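Local coordinates for protein beta-Lactamase/D-Alanine Carboxypeptidase (Pseudomonas syringae pv. tomato, PDB 5EVI) that probably hydrolyses the beta-lactam ring of penicillin- and cephalosporin-type antibiotics to a substituted beta-amino acid, as a class C (AmpC-type) serine enzyme, at residues Q91-Y96 with I108-L113; I123-K128 with A155-G160; G31-I36 with F44-V49; S59-F64 with S231-I236; A78-A83 with A250-A255. One frame throughout, in Å; residues are numbered along the deposited sequence.

Interaction 1: Q91-Y96 with I108-L113; sequences QSIDTY and IPVFHL
Two backbone hydrogen bonds clip the loop 91-96 to the segment 108-113, one on each side of the S92/P109 pair, which forms an isolated beta bridge. V110 N donates to Q91 O at 3.1 Å, in the plane of that carbonyl, and I93 N donates to I108 O at 3.0 Å from above the carbonyl plane (26° out of it). I108 O also receives a CA-H...O contact from S92 CA at 3.4 Å. Within 91-96, S92 OG sits between backbone N and carbonyl carbon (chi1 66°) and donates to D94 OD1 at 2.7 Å, from above the carboxylate plane, and the S92 backbone O accepts from T95 N. All this belongs to the mainly helical lobe of the class C beta-lactamase fold, where the long loop after helix 70-83 leads into the short helix 112-115. The apolar contacts converge on V110 and I93. V110 CG2 is 3.9 Å from I93 CG1, the two side chains crossing obliquely, and it also meets the edge of the Y96 ring, 3.7 Å from CD2. I93 CD1 and L113 CD1 meet tip to tip at 3.8 Å. Y96 OH bonds to S88 O, and helix 156-169 packs against the same cluster, I165 touching Y96 and L113, and L162 touching V110.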
# COMPACT_ATOMS: atom_id res chain seq x y z
N GLN D 91 -0.60 8.15 21.35
CA GLN D 91 -1.73 8.83 21.99
C GLN D 91 -3.05 8.33 21.42
O GLN D 91 -3.10 7.86 20.28
CB GLN D 91 -1.64 10.35 21.82
CG GLN D 91 -0.45 11.02 22.48
CD GLN D 91 -0.56 11.03 23.99
OE1 GLN D 91 0.12 10.27 24.67
NE2 GLN D 91 -1.43 11.88 24.51
N SER D 92 -4.11 8.45 22.20
CA SER D 92 -5.42 7.93 21.79
C SER D 92 -6.03 8.75 20.65
O SER D 92 -5.69 9.92 20.49
CB SER D 92 -6.37 7.83 23.00
OG SER D 92 -6.69 9.11 23.51
N ILE D 93 -6.90 8.12 19.87
CA ILE D 93 -7.55 8.76 18.70
C ILE D 93 -8.26 10.08 19.06
O ILE D 93 -8.20 11.04 18.29
CB ILE D 93 -8.53 7.77 18.01
CG1 ILE D 93 -7.73 6.70 17.25
CG2 ILE D 93 -9.49 8.48 17.05
CD1 ILE D 93 -8.47 5.40 17.00
N ASP D 94 -8.88 10.11 20.24
CA ASP D 94 -9.53 11.33 20.76
C ASP D 94 -8.60 12.52 21.00
O ASP D 94 -9.06 13.66 21.00
CB ASP D 94 -10.37 11.03 22.01
CG ASP D 94 -9.55 10.58 23.22
OD1 ASP D 94 -8.47 11.15 23.49
OD2 ASP D 94 -10.01 9.66 23.92
N THR D 95 -7.30 12.26 21.19
CA THR D 95 -6.29 13.33 21.24
C THR D 95 -6.19 14.15 19.94
O THR D 95 -5.78 15.31 19.99
CB THR D 95 -4.88 12.76 21.56
OG1 THR D 95 -4.95 11.93 22.72
CG2 THR D 95 -3.85 13.88 21.79
N TYR D 96 -6.54 13.54 18.81
CA TYR D 96 -6.50 14.21 17.50
C TYR D 96 -7.82 14.27 16.74
O TYR D 96 -7.89 14.94 15.71
CB TYR D 96 -5.45 13.55 16.60
CG TYR D 96 -4.16 13.27 17.31
CD1 TYR D 96 -3.23 14.28 17.53
CD2 TYR D 96 -3.88 11.99 17.79
CE1 TYR D 96 -2.04 14.02 18.20
CE2 TYR D 96 -2.70 11.72 18.45
CZ TYR D 96 -1.79 12.74 18.65
OH TYR D 96 -0.62 12.46 19.31
N ILE D 108 -8.62 4.34 22.20
CA ILE D 108 -7.66 3.39 21.62
C ILE D 108 -6.51 4.18 20.98
O ILE D 108 -6.77 5.18 20.31
CB ILE D 108 -8.32 2.50 20.53
CG1 ILE D 108 -9.48 1.70 21.14
CG2 ILE D 108 -7.31 1.55 19.90
CD1 ILE D 108 -10.45 1.16 20.12
N PRO D 109 -5.24 3.73 21.18
CA PRO D 109 -4.11 4.41 20.50
C PRO D 109 -4.24 4.47 18.96
O PRO D 109 -4.80 3.56 18.35
CB PRO D 109 -2.90 3.58 20.93
CG PRO D 109 -3.28 2.98 22.25
CD PRO D 109 -4.76 2.73 22.16
N VAL D 110 -3.71 5.54 18.36
CA VAL D 110 -3.86 5.82 16.92
C VAL D 110 -3.17 4.76 16.04
O VAL D 110 -3.68 4.44 14.96
CB VAL D 110 -3.34 7.24 16.56
CG1 VAL D 110 -3.31 7.49 15.05
CG2 VAL D 110 -4.18 8.31 17.23
N PHE D 111 -2.03 4.23 16.49
CA PHE D 111 -1.23 3.31 15.67
C PHE D 111 -2.01 2.09 15.20
O PHE D 111 -1.81 1.61 14.09
CB PHE D 111 0.08 2.90 16.37
CG PHE D 111 -0.08 1.92 17.50
CD1 PHE D 111 -0.01 0.54 17.27
CD2 PHE D 111 -0.21 2.36 18.81
CE1 PHE D 111 -0.12 -0.36 18.32
CE2 PHE D 111 -0.31 1.45 19.87
CZ PHE D 111 -0.27 0.10 19.62
N HIS D 112 -2.92 1.61 16.05
CA HIS D 112 -3.79 0.48 15.71
C HIS D 112 -4.59 0.61 14.40
O HIS D 112 -5.09 -0.39 13.88
CB HIS D 112 -4.82 0.24 16.82
CG HIS D 112 -4.23 -0.32 18.07
ND1 HIS D 112 -3.73 -1.60 18.15
CD2 HIS D 112 -4.06 0.24 19.29
CE1 HIS D 112 -3.30 -1.82 19.38
NE2 HIS D 112 -3.47 -0.71 20.09
N LEU D 113 -4.77 1.84 13.91
CA LEU D 113 -5.49 2.09 12.66
C LEU D 113 -4.65 1.80 11.43
O LEU D 113 -5.21 1.64 10.34
CB LEU D 113 -5.94 3.55 12.58
CG LEU D 113 -6.88 4.12 13.65
CD1 LEU D 113 -6.86 5.63 13.57
CD2 LEU D 113 -8.29 3.59 13.47

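Interaction 2: I123-K128 with A155-G160; sequences IQVPEK and ANPSIG
Q124 and N156 lie side by side with their side chains pointing the same way, but their amide planes stand 89° apart. Both carry CG beside the backbone N, and Q124 then bends at chi2 (-60°), which brings OE1 to 3.1 Å from N156 ND2. The angle there is poor, so the two amides touch without a hydrogen bond. V125 and P157 slide past each other in opposite directions, V125 CG2 meeting the ring at P157 CG at 3.9 Å. P157 also lays its ring along the loop backbone, with CG 3.7 Å from Q124 O and CD 3.6 Å from I123 O. The polar grip is main chain to main chain: N156 N donates to I123 O over 2.7 Å, nearly straight at 168° and in the carbonyl plane. A155 is the N-cap residue of helix 156-169, so this bond takes up an N-H of the first helical turn. Y154, A155 and N156 fit the Y-A-N motif of class C beta-lactamases, and N156 OD1 is hydrogen-bonded to K71, the lysine of a probable SxxK motif. This is consistent with a second-shell role for I123, whose carbonyl holds the backbone of N156, while the amide oxygen faces K71, where it would be expected to help stabilise a positive charge on the amine.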
# COMPACT_ATOMS: atom_id res chain seq x y z
N ILE D 123 -14.51 -5.02 6.24
CA ILE D 123 -13.46 -4.63 5.28
C ILE D 123 -13.78 -3.31 4.57
O ILE D 123 -12.89 -2.48 4.40
CB ILE D 123 -13.10 -5.74 4.27
CG1 ILE D 123 -11.85 -5.34 3.46
CG2 ILE D 123 -14.26 -6.07 3.33
CD1 ILE D 123 -11.13 -6.51 2.84
N GLN D 124 -15.04 -3.13 4.18
CA GLN D 124 -15.49 -1.89 3.54
C GLN D 124 -16.19 -0.97 4.52
O GLN D 124 -16.67 -1.41 5.57
CB GLN D 124 -16.46 -2.20 2.39
CG GLN D 124 -15.84 -2.91 1.20
CD GLN D 124 -14.72 -2.11 0.54
OE1 GLN D 124 -13.61 -2.62 0.36
NE2 GLN D 124 -15.00 -0.86 0.19
N VAL D 125 -16.24 0.31 4.15
CA VAL D 125 -17.06 1.30 4.84
C VAL D 125 -18.53 0.95 4.53
O VAL D 125 -18.89 0.92 3.36
CB VAL D 125 -16.76 2.73 4.34
CG1 VAL D 125 -17.75 3.75 4.91
CG2 VAL D 125 -15.32 3.12 4.70
N PRO D 126 -19.37 0.69 5.56
CA PRO D 126 -20.77 0.29 5.34
C PRO D 126 -21.54 1.20 4.37
O PRO D 126 -21.31 2.41 4.34
CB PRO D 126 -21.39 0.38 6.73
CG PRO D 126 -20.25 0.13 7.66
CD PRO D 126 -19.06 0.76 7.00
N GLU D 127 -22.44 0.60 3.60
CA GLU D 127 -23.12 1.29 2.50
C GLU D 127 -24.11 2.36 2.95
O GLU D 127 -24.38 3.30 2.19
CB GLU D 127 -23.80 0.27 1.56
CG GLU D 127 -23.84 0.72 0.11
CD GLU D 127 -24.71 -0.15 -0.78
OE1 GLU D 127 -24.57 -1.40 -0.74
OE2 GLU D 127 -25.53 0.42 -1.53
N LYS D 128 -24.64 2.26 4.17
CA LYS D 128 -25.53 3.31 4.72
C LYS D 128 -24.81 4.64 5.01
O LYS D 128 -25.47 5.68 5.10
CB LYS D 128 -26.31 2.81 5.97
CG LYS D 128 -25.62 2.93 7.34
CD LYS D 128 -25.13 1.60 7.90
CE LYS D 128 -24.01 1.81 8.91
NZ LYS D 128 -23.51 0.53 9.50
N ALA D 155 -9.00 -3.78 7.30
CA ALA D 155 -10.19 -2.98 6.98
C ALA D 155 -9.92 -1.58 6.39
O ALA D 155 -8.95 -0.92 6.77
CB ALA D 155 -11.08 -2.87 8.23
N ASN D 156 -10.79 -1.12 5.49
CA ASN D 156 -10.73 0.28 5.00
C ASN D 156 -11.15 1.42 5.97
O ASN D 156 -10.46 2.42 6.05
CB ASN D 156 -11.45 0.41 3.65
CG ASN D 156 -10.78 -0.39 2.57
OD1 ASN D 156 -9.61 -0.75 2.70
ND2 ASN D 156 -11.49 -0.65 1.47
N PRO D 157 -12.27 1.26 6.71
CA PRO D 157 -12.66 2.33 7.65
C PRO D 157 -11.55 2.78 8.61
O PRO D 157 -11.39 3.97 8.86
CB PRO D 157 -13.81 1.70 8.45
CG PRO D 157 -14.34 0.62 7.56
CD PRO D 157 -13.13 0.09 6.84
N SER D 158 -10.78 1.82 9.11
CA SER D 158 -9.81 2.08 10.15
C SER D 158 -8.57 2.79 9.60
O SER D 158 -8.19 3.83 10.10
CB SER D 158 -9.43 0.79 10.86
OG SER D 158 -9.32 -0.27 9.93
N ILE D 159 -7.97 2.22 8.55
CA ILE D 159 -6.85 2.89 7.87
C ILE D 159 -7.27 4.21 7.21
O ILE D 159 -6.48 5.15 7.16
CB ILE D 159 -6.13 1.96 6.87
CG1 ILE D 159 -4.81 2.55 6.38
CG2 ILE D 159 -7.02 1.63 5.68
CD1 ILE D 159 -3.78 2.66 7.47
N GLY D 160 -8.51 4.28 6.72
CA GLY D 160 -9.07 5.54 6.24
C GLY D 160 -9.05 6.64 7.30
O GLY D 160 -8.74 7.79 7.00

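Interaction 3: G31-I36 with F44-V49. With SO4 (sulfate ion), chain O.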
# COMPACT_ATOMS: atom_id res chain seq x y z
N GLY D 31 -2.43 -5.50 -20.01
CA GLY D 31 -1.25 -4.65 -19.90
C GLY D 31 -0.53 -4.83 -18.58
O GLY D 31 -1.18 -4.99 -17.53
N LEU D 32 0.80 -4.76 -18.62
CA LEU D 32 1.65 -5.07 -17.47
C LEU D 32 2.93 -4.24 -17.50
O LEU D 32 3.67 -4.27 -18.50
CB LEU D 32 2.02 -6.55 -17.47
CG LEU D 32 2.81 -7.07 -16.26
CD1 LEU D 32 1.84 -7.33 -15.12
CD2 LEU D 32 3.59 -8.32 -16.59
N SER D 33 3.18 -3.51 -16.41
CA SER D 33 4.43 -2.78 -16.24
C SER D 33 5.16 -3.31 -15.01
O SER D 33 4.56 -3.51 -13.97
CB SER D 33 4.16 -1.28 -16.09
OG SER D 33 5.35 -0.57 -15.83
N ILE D 34 6.47 -3.53 -15.16
CA ILE D 34 7.34 -4.07 -14.10
C ILE D 34 8.54 -3.13 -13.95
O ILE D 34 9.17 -2.80 -14.95
CB ILE D 34 7.83 -5.50 -14.46
CG1 ILE D 34 6.64 -6.46 -14.55
CG2 ILE D 34 8.87 -6.02 -13.46
CD1 ILE D 34 6.96 -7.81 -15.18
N ALA D 35 8.81 -2.68 -12.73
CA ALA D 35 10.04 -1.97 -12.37
C ALA D 35 10.85 -2.85 -11.43
O ALA D 35 10.28 -3.43 -10.51
CB ALA D 35 9.70 -0.67 -11.68
N ILE D 36 12.17 -2.93 -11.64
CA ILE D 36 13.08 -3.59 -10.70
C ILE D 36 14.19 -2.62 -10.30
O ILE D 36 14.71 -1.89 -11.14
CB ILE D 36 13.73 -4.86 -11.31
CG1 ILE D 36 12.66 -5.79 -11.88
CG2 ILE D 36 14.56 -5.60 -10.26
CD1 ILE D 36 13.22 -6.92 -12.73
N PHE D 44 13.27 -1.44 -16.45
CA PHE D 44 11.83 -1.42 -16.72
C PHE D 44 11.44 -2.40 -17.81
O PHE D 44 12.17 -2.59 -18.79
CB PHE D 44 11.39 -0.02 -17.12
CG PHE D 44 11.55 1.00 -16.03
CD1 PHE D 44 10.58 1.13 -15.03
CD2 PHE D 44 12.68 1.81 -15.98
CE1 PHE D 44 10.73 2.06 -14.02
CE2 PHE D 44 12.84 2.74 -14.96
CZ PHE D 44 11.86 2.87 -13.98
N TYR D 45 10.29 -3.04 -17.61
CA TYR D 45 9.75 -4.06 -18.50
C TYR D 45 8.27 -3.81 -18.66
O TYR D 45 7.52 -3.89 -17.69
CB TYR D 45 9.98 -5.45 -17.91
CG TYR D 45 11.41 -5.72 -17.61
CD1 TYR D 45 12.27 -6.12 -18.61
CD2 TYR D 45 11.93 -5.52 -16.33
CE1 TYR D 45 13.61 -6.34 -18.36
CE2 TYR D 45 13.27 -5.75 -16.06
CZ TYR D 45 14.10 -6.17 -17.08
OH TYR D 45 15.43 -6.40 -16.83
N ASN D 46 7.86 -3.50 -19.88
CA ASN D 46 6.47 -3.20 -20.18
C ASN D 46 5.96 -4.11 -21.29
O ASN D 46 6.69 -4.38 -22.26
CB ASN D 46 6.32 -1.73 -20.54
CG ASN D 46 6.72 -0.80 -19.40
OD1 ASN D 46 6.02 -0.72 -18.40
ND2 ASN D 46 7.84 -0.09 -19.55
N TYR D 47 4.73 -4.59 -21.14
CA TYR D 47 4.11 -5.53 -22.07
C TYR D 47 2.63 -5.19 -22.25
O TYR D 47 1.97 -4.74 -21.31
CB TYR D 47 4.24 -6.96 -21.52
CG TYR D 47 5.66 -7.29 -21.12
CD1 TYR D 47 6.64 -7.51 -22.09
CD2 TYR D 47 6.04 -7.33 -19.78
CE1 TYR D 47 7.95 -7.80 -21.74
CE2 TYR D 47 7.35 -7.60 -19.42
CZ TYR D 47 8.30 -7.85 -20.40
OH TYR D 47 9.60 -8.12 -20.04
N GLY D 48 2.14 -5.36 -23.48
CA GLY D 48 0.72 -5.20 -23.77
C GLY D 48 0.28 -3.75 -23.84
O GLY D 48 1.11 -2.82 -23.94
N VAL D 49 -1.03 -3.56 -23.80
CA VAL D 49 -1.65 -2.24 -23.96
C VAL D 49 -2.35 -1.77 -22.69
O VAL D 49 -2.89 -2.58 -21.90
CB VAL D 49 -2.61 -2.22 -25.18
CG1 VAL D 49 -1.87 -2.65 -26.45
CG2 VAL D 49 -3.83 -3.11 -24.96
S SO4 O . 3.72 -6.59 -26.39
O1 SO4 O . 4.18 -7.39 -25.23
O2 SO4 O . 4.55 -6.92 -27.57
O3 SO4 O . 2.30 -6.89 -26.67
O4 SO4 O . 3.85 -5.15 -26.08
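Three aromatic rings line strand 44-48. The Y47 ring meets the sulfate at its edge, O1 of the ion lying in the ring plane 4.0 Å from CD1. I34 CD1 also meets this ring's edge, near CE2. The Y45 ring takes I36 CD1 obliquely, 3.5 Å from CE2, and the F44 ring likewise meets A35 CB, 3.7 Å from CE1, while forming a cation-pi pair with R233. The two strands form an antiparallel (174°) beta hairpin at one end of the large sheet of the beta-lactamase fold, with 44-48 outermost. L32/Y47 and I34/Y45 are hydrogen-bonded pairs, each tied by two backbone bonds, the shortest from I34 N to Y45 O at 2.8 Å. L32, I34, Y45 and Y47 share the face covered by helix 9-20. S33, A35, F44 and N46 share the other, where A35 and F44 pack on helix 232-243 and N46 on V58. S33 OG, anti to its backbone N (chi1 176°), donates to N46 OD1 at 2.7 Å in the plane of the amide carbonyl; N46 ND2 bonds to S60 OG. At the hairpin's open end G48 N donates to sulfate O4 at 3.1 Å, and R21 holds the same ion, probably from the crystallisation liquor.

Interaction 4: S59-F64 with S231-I236; sequences SSDTLF and SSRDLI
Helix 232-243 begins at S231, whose side chain caps it, and a type I beta turn from S59 to T62 packs against this N-terminus. The tight part is built from the turn's carbonyls and the first helical residues. S231 CB points toward the turn, 3.3 Å from S60 O, while OG turns back (chi1 62°) to accept from D234 N at 3.0 Å. R233 N reaches S60 O in a weak bond, and S231 CA makes a CA-H...O contact with T62 O. A water is also gripped here: it accepts from S232 N at 2.8 Å and donates to S59 O and T62 O. S60 and S232 turn their hydroxyls to the beta hairpin, to N46 and S33. The solvent side is the exposed arm of R233, bent at chi3 (-56°) so that one guanidinium face rests on S60 CB, 3.5 Å from NH2. Its edge meets D61 in a salt bridge, with two further, weak bonds from NH2. A second water bonds to S231 OG at 2.7 Å and donates to D234 OD1 and, weakly, to D61 OD1. Yet this side holds the shortest direct bond: R233 NE donates to the syn lone pair of D61 OD1 at 2.7 Å, nearly straight at 173°.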
# COMPACT_ATOMS: atom_id res chain seq x y z
N SER D 59 3.64 1.82 -20.96
CA SER D 59 4.98 2.38 -20.67
C SER D 59 5.24 2.43 -19.17
O SER D 59 4.33 2.26 -18.33
CB SER D 59 5.08 3.80 -21.23
OG SER D 59 4.34 4.71 -20.41
N SER D 60 6.47 2.75 -18.82
CA SER D 60 6.82 3.06 -17.43
C SER D 60 6.17 4.35 -16.89
O SER D 60 6.36 4.69 -15.73
CB SER D 60 8.34 3.14 -17.30
OG SER D 60 8.91 1.89 -17.63
N ASP D 61 5.44 5.09 -17.74
CA ASP D 61 4.68 6.29 -17.33
C ASP D 61 3.17 6.13 -17.36
O ASP D 61 2.44 7.02 -16.93
CB ASP D 61 5.08 7.45 -18.24
CG ASP D 61 6.59 7.64 -18.28
OD1 ASP D 61 7.20 7.67 -17.18
OD2 ASP D 61 7.16 7.73 -19.39
N THR D 62 2.69 5.00 -17.88
CA THR D 62 1.29 4.61 -17.76
C THR D 62 0.85 4.62 -16.29
O THR D 62 1.52 4.03 -15.46
CB THR D 62 1.12 3.19 -18.28
OG1 THR D 62 1.62 3.11 -19.61
CG2 THR D 62 -0.35 2.74 -18.23
N LEU D 63 -0.30 5.25 -16.01
CA LEU D 63 -0.85 5.31 -14.65
C LEU D 63 -1.76 4.11 -14.39
O LEU D 63 -2.70 3.86 -15.16
CB LEU D 63 -1.64 6.61 -14.41
CG LEU D 63 -1.23 7.90 -15.12
CD1 LEU D 63 -2.13 9.04 -14.70
CD2 LEU D 63 0.23 8.25 -14.88
N PHE D 64 -1.48 3.38 -13.30
CA PHE D 64 -2.32 2.30 -12.79
C PHE D 64 -2.89 2.68 -11.42
O PHE D 64 -2.20 3.30 -10.60
CB PHE D 64 -1.49 1.02 -12.63
CG PHE D 64 -0.93 0.49 -13.92
CD1 PHE D 64 -1.52 -0.60 -14.56
CD2 PHE D 64 0.21 1.05 -14.48
CE1 PHE D 64 -1.01 -1.11 -15.73
CE2 PHE D 64 0.73 0.54 -15.67
CZ PHE D 64 0.13 -0.54 -16.30
N SER D 231 2.54 5.43 -11.70
CA SER D 231 3.31 4.73 -12.70
C SER D 231 4.33 3.81 -12.02
O SER D 231 4.58 3.93 -10.82
CB SER D 231 4.03 5.74 -13.57
OG SER D 231 4.93 6.51 -12.79
N SER D 232 4.93 2.89 -12.78
CA SER D 232 5.98 2.03 -12.24
C SER D 232 7.24 2.85 -11.91
O SER D 232 7.91 2.59 -10.90
CB SER D 232 6.32 0.89 -13.20
OG SER D 232 6.89 1.38 -14.40
N ARG D 233 7.54 3.83 -12.77
CA ARG D 233 8.67 4.75 -12.57
C ARG D 233 8.54 5.55 -11.27
O ARG D 233 9.52 5.71 -10.55
CB ARG D 233 8.80 5.70 -13.77
CG ARG D 233 10.15 6.40 -13.87
CD ARG D 233 10.13 7.52 -14.89
NE ARG D 233 9.70 7.08 -16.22
CZ ARG D 233 10.45 6.42 -17.10
NH1 ARG D 233 11.71 6.08 -16.83
NH2 ARG D 233 9.94 6.08 -18.28
N ASP D 234 7.34 6.04 -10.99
CA ASP D 234 7.08 6.73 -9.72
C ASP D 234 7.09 5.78 -8.52
O ASP D 234 7.70 6.09 -7.50
CB ASP D 234 5.74 7.49 -9.74
CG ASP D 234 5.87 8.89 -10.32
OD1 ASP D 234 6.51 9.05 -11.38
OD2 ASP D 234 5.34 9.84 -9.71
N LEU D 235 6.43 4.63 -8.66
CA LEU D 235 6.28 3.71 -7.53
C LEU D 235 7.60 3.02 -7.14
O LEU D 235 7.81 2.74 -5.97
CB LEU D 235 5.18 2.68 -7.80
CG LEU D 235 4.54 2.00 -6.58
CD1 LEU D 235 3.94 3.02 -5.62
CD2 LEU D 235 3.49 0.98 -7.02
N ILE D 236 8.48 2.76 -8.12
CA ILE D 236 9.82 2.21 -7.83
C ILE D 236 10.72 3.23 -7.12
O ILE D 236 11.63 2.85 -6.38
CB ILE D 236 10.50 1.63 -9.10
CG1 ILE D 236 11.66 0.68 -8.74
CG2 ILE D 236 10.98 2.72 -10.03
CD1 ILE D 236 11.26 -0.60 -8.03
O HOH W 1 3.71 2.26 -15.22
O HOH W 2 5.71 8.67 -14.26

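Interaction 5: A78-A83 with A250-A255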
# COMPACT_ATOMS: atom_id res chain seq x y z
N ALA D 78 0.90 9.82 7.89
CA ALA D 78 0.78 9.83 9.37
C ALA D 78 2.15 9.84 10.09
O ALA D 78 2.34 10.59 11.07
CB ALA D 78 -0.06 8.66 9.82
N THR D 79 3.10 9.03 9.62
CA THR D 79 4.43 9.01 10.25
C THR D 79 5.27 10.26 9.91
O THR D 79 6.20 10.58 10.64
CB THR D 79 5.26 7.76 9.90
OG1 THR D 79 5.54 7.74 8.50
CG2 THR D 79 4.54 6.48 10.34
N TRP D 80 4.93 10.94 8.81
CA TRP D 80 5.56 12.22 8.49
C TRP D 80 5.02 13.30 9.44
O TRP D 80 5.78 14.14 9.91
CB TRP D 80 5.31 12.59 7.02
CG TRP D 80 6.18 13.68 6.44
CD1 TRP D 80 7.48 13.95 6.74
CD2 TRP D 80 5.79 14.62 5.43
NE1 TRP D 80 7.93 15.01 5.98
CE2 TRP D 80 6.91 15.43 5.16
CE3 TRP D 80 4.61 14.84 4.72
CZ2 TRP D 80 6.87 16.47 4.23
CZ3 TRP D 80 4.57 15.86 3.79
CH2 TRP D 80 5.69 16.67 3.55
N ALA D 81 3.72 13.26 9.74
CA ALA D 81 3.15 14.12 10.78
C ALA D 81 3.83 13.90 12.14
O ALA D 81 4.16 14.86 12.84
CB ALA D 81 1.64 13.92 10.89
N GLN D 82 4.05 12.63 12.49
CA GLN D 82 4.77 12.25 13.72
C GLN D 82 6.22 12.75 13.75
O GLN D 82 6.69 13.22 14.80
CB GLN D 82 4.78 10.72 13.91
CG GLN D 82 5.35 10.27 15.25
CD GLN D 82 5.17 8.79 15.52
OE1 GLN D 82 5.13 7.98 14.60
NE2 GLN D 82 5.07 8.43 16.80
N ALA D 83 6.91 12.64 12.62
CA ALA D 83 8.28 13.14 12.48
C ALA D 83 8.39 14.66 12.66
O ALA D 83 9.44 15.15 13.07
CB ALA D 83 8.84 12.74 11.12
N ALA D 250 15.80 14.70 7.64
CA ALA D 250 15.63 13.71 8.70
C ALA D 250 14.15 13.41 9.03
O ALA D 250 13.81 12.25 9.26
CB ALA D 250 16.40 14.12 9.96
N PRO D 251 13.27 14.44 9.05
CA PRO D 251 11.85 14.10 9.28
C PRO D 251 11.25 13.16 8.23
O PRO D 251 10.54 12.23 8.60
CB PRO D 251 11.14 15.46 9.26
CG PRO D 251 12.19 16.43 9.70
CD PRO D 251 13.49 15.90 9.13
N LEU D 252 11.52 13.40 6.95
CA LEU D 252 10.94 12.54 5.90
C LEU D 252 11.63 11.18 5.81
O LEU D 252 10.97 10.17 5.56
CB LEU D 252 10.96 13.23 4.52
CG LEU D 252 10.19 12.53 3.40
CD1 LEU D 252 8.82 12.02 3.83
CD2 LEU D 252 10.04 13.47 2.22
N GLN D 253 12.94 11.17 6.01
CA GLN D 253 13.70 9.93 6.24
C GLN D 253 13.11 9.12 7.37
O GLN D 253 12.81 7.95 7.21
CB GLN D 253 15.18 10.23 6.58
CG GLN D 253 16.03 10.65 5.39
CD GLN D 253 16.61 9.48 4.60
OE1 GLN D 253 16.63 9.50 3.37
NE2 GLN D 253 17.10 8.46 5.32
N ARG D 254 12.94 9.74 8.53
CA ARG D 254 12.29 9.08 9.66
C ARG D 254 10.89 8.55 9.32
O ARG D 254 10.54 7.45 9.74
CB ARG D 254 12.20 10.03 10.84
CG ARG D 254 11.62 9.39 12.07
CD ARG D 254 11.11 10.39 13.06
NE ARG D 254 10.24 9.73 14.03
CZ ARG D 254 9.81 10.29 15.15
NH1 ARG D 254 9.03 9.59 15.96
NH2 ARG D 254 10.17 11.52 15.49
N ALA D 255 10.12 9.37 8.58
CA ALA D 255 8.75 8.99 8.13
C ALA D 255 8.74 7.71 7.33
O ALA D 255 7.92 6.84 7.60
CB ALA D 255 8.11 10.10 7.31
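W80 holds CG anti to its backbone N (chi1 -165°), and L252 does the same, so the indole and the leucine branch cross obliquely where two helices meet. Segments 78-83 and 250-255, of helices 70-83 and 250-258, form a helix pair running roughly antiparallel at 138° with axes 8.1 Å apart at closest. Alanines lie where the helices come closest: A255 CB is 3.5 Å from W80 CA, and A83 CB sits 3.1 Å from P251 O, a close CB-to-carbonyl contact. Over one face of the indole, L252 CD1 makes a CH-pi contact with the five-membered ring, and P251 O lies at its edge. Helix 174-186 packs on the same pair, A185 touching both W80 and L252. R254, extended from CG to NE, runs along the exposed side and lays a guanidinium face over A83 CA, with its NH1 near Q82 CG; its NE is paired with D258. On the buried side T79 turns OG1 between its backbone N and carbonyl carbon (chi1 64°), where T76 O is a competing acceptor for its one proton. Across the interface OG1 donates to A255 O at 2.7 Å, reaching it from above the carbonyl plane.

Interactions 3 and 4 form one block, centres about 9 Å apart: N46 ND2 and S60 OG are 3.0 Å apart in a probable hydrogen bond, and S33 meets S232. Interactions 1 and 2 are joined in the helical lobe by helix 156-169, with L113 CB 3.4 Å from S158 O. The two groups lie on opposite sides of the chain's centre; interactions 1 and 3 are about 40 Å apart between centres. Interaction 2 touches the probable active site through N156 and K71. K71 lies near the start of helix 70-83, whose far end packs in interaction 5, about 26 Å from interaction 2 between centres.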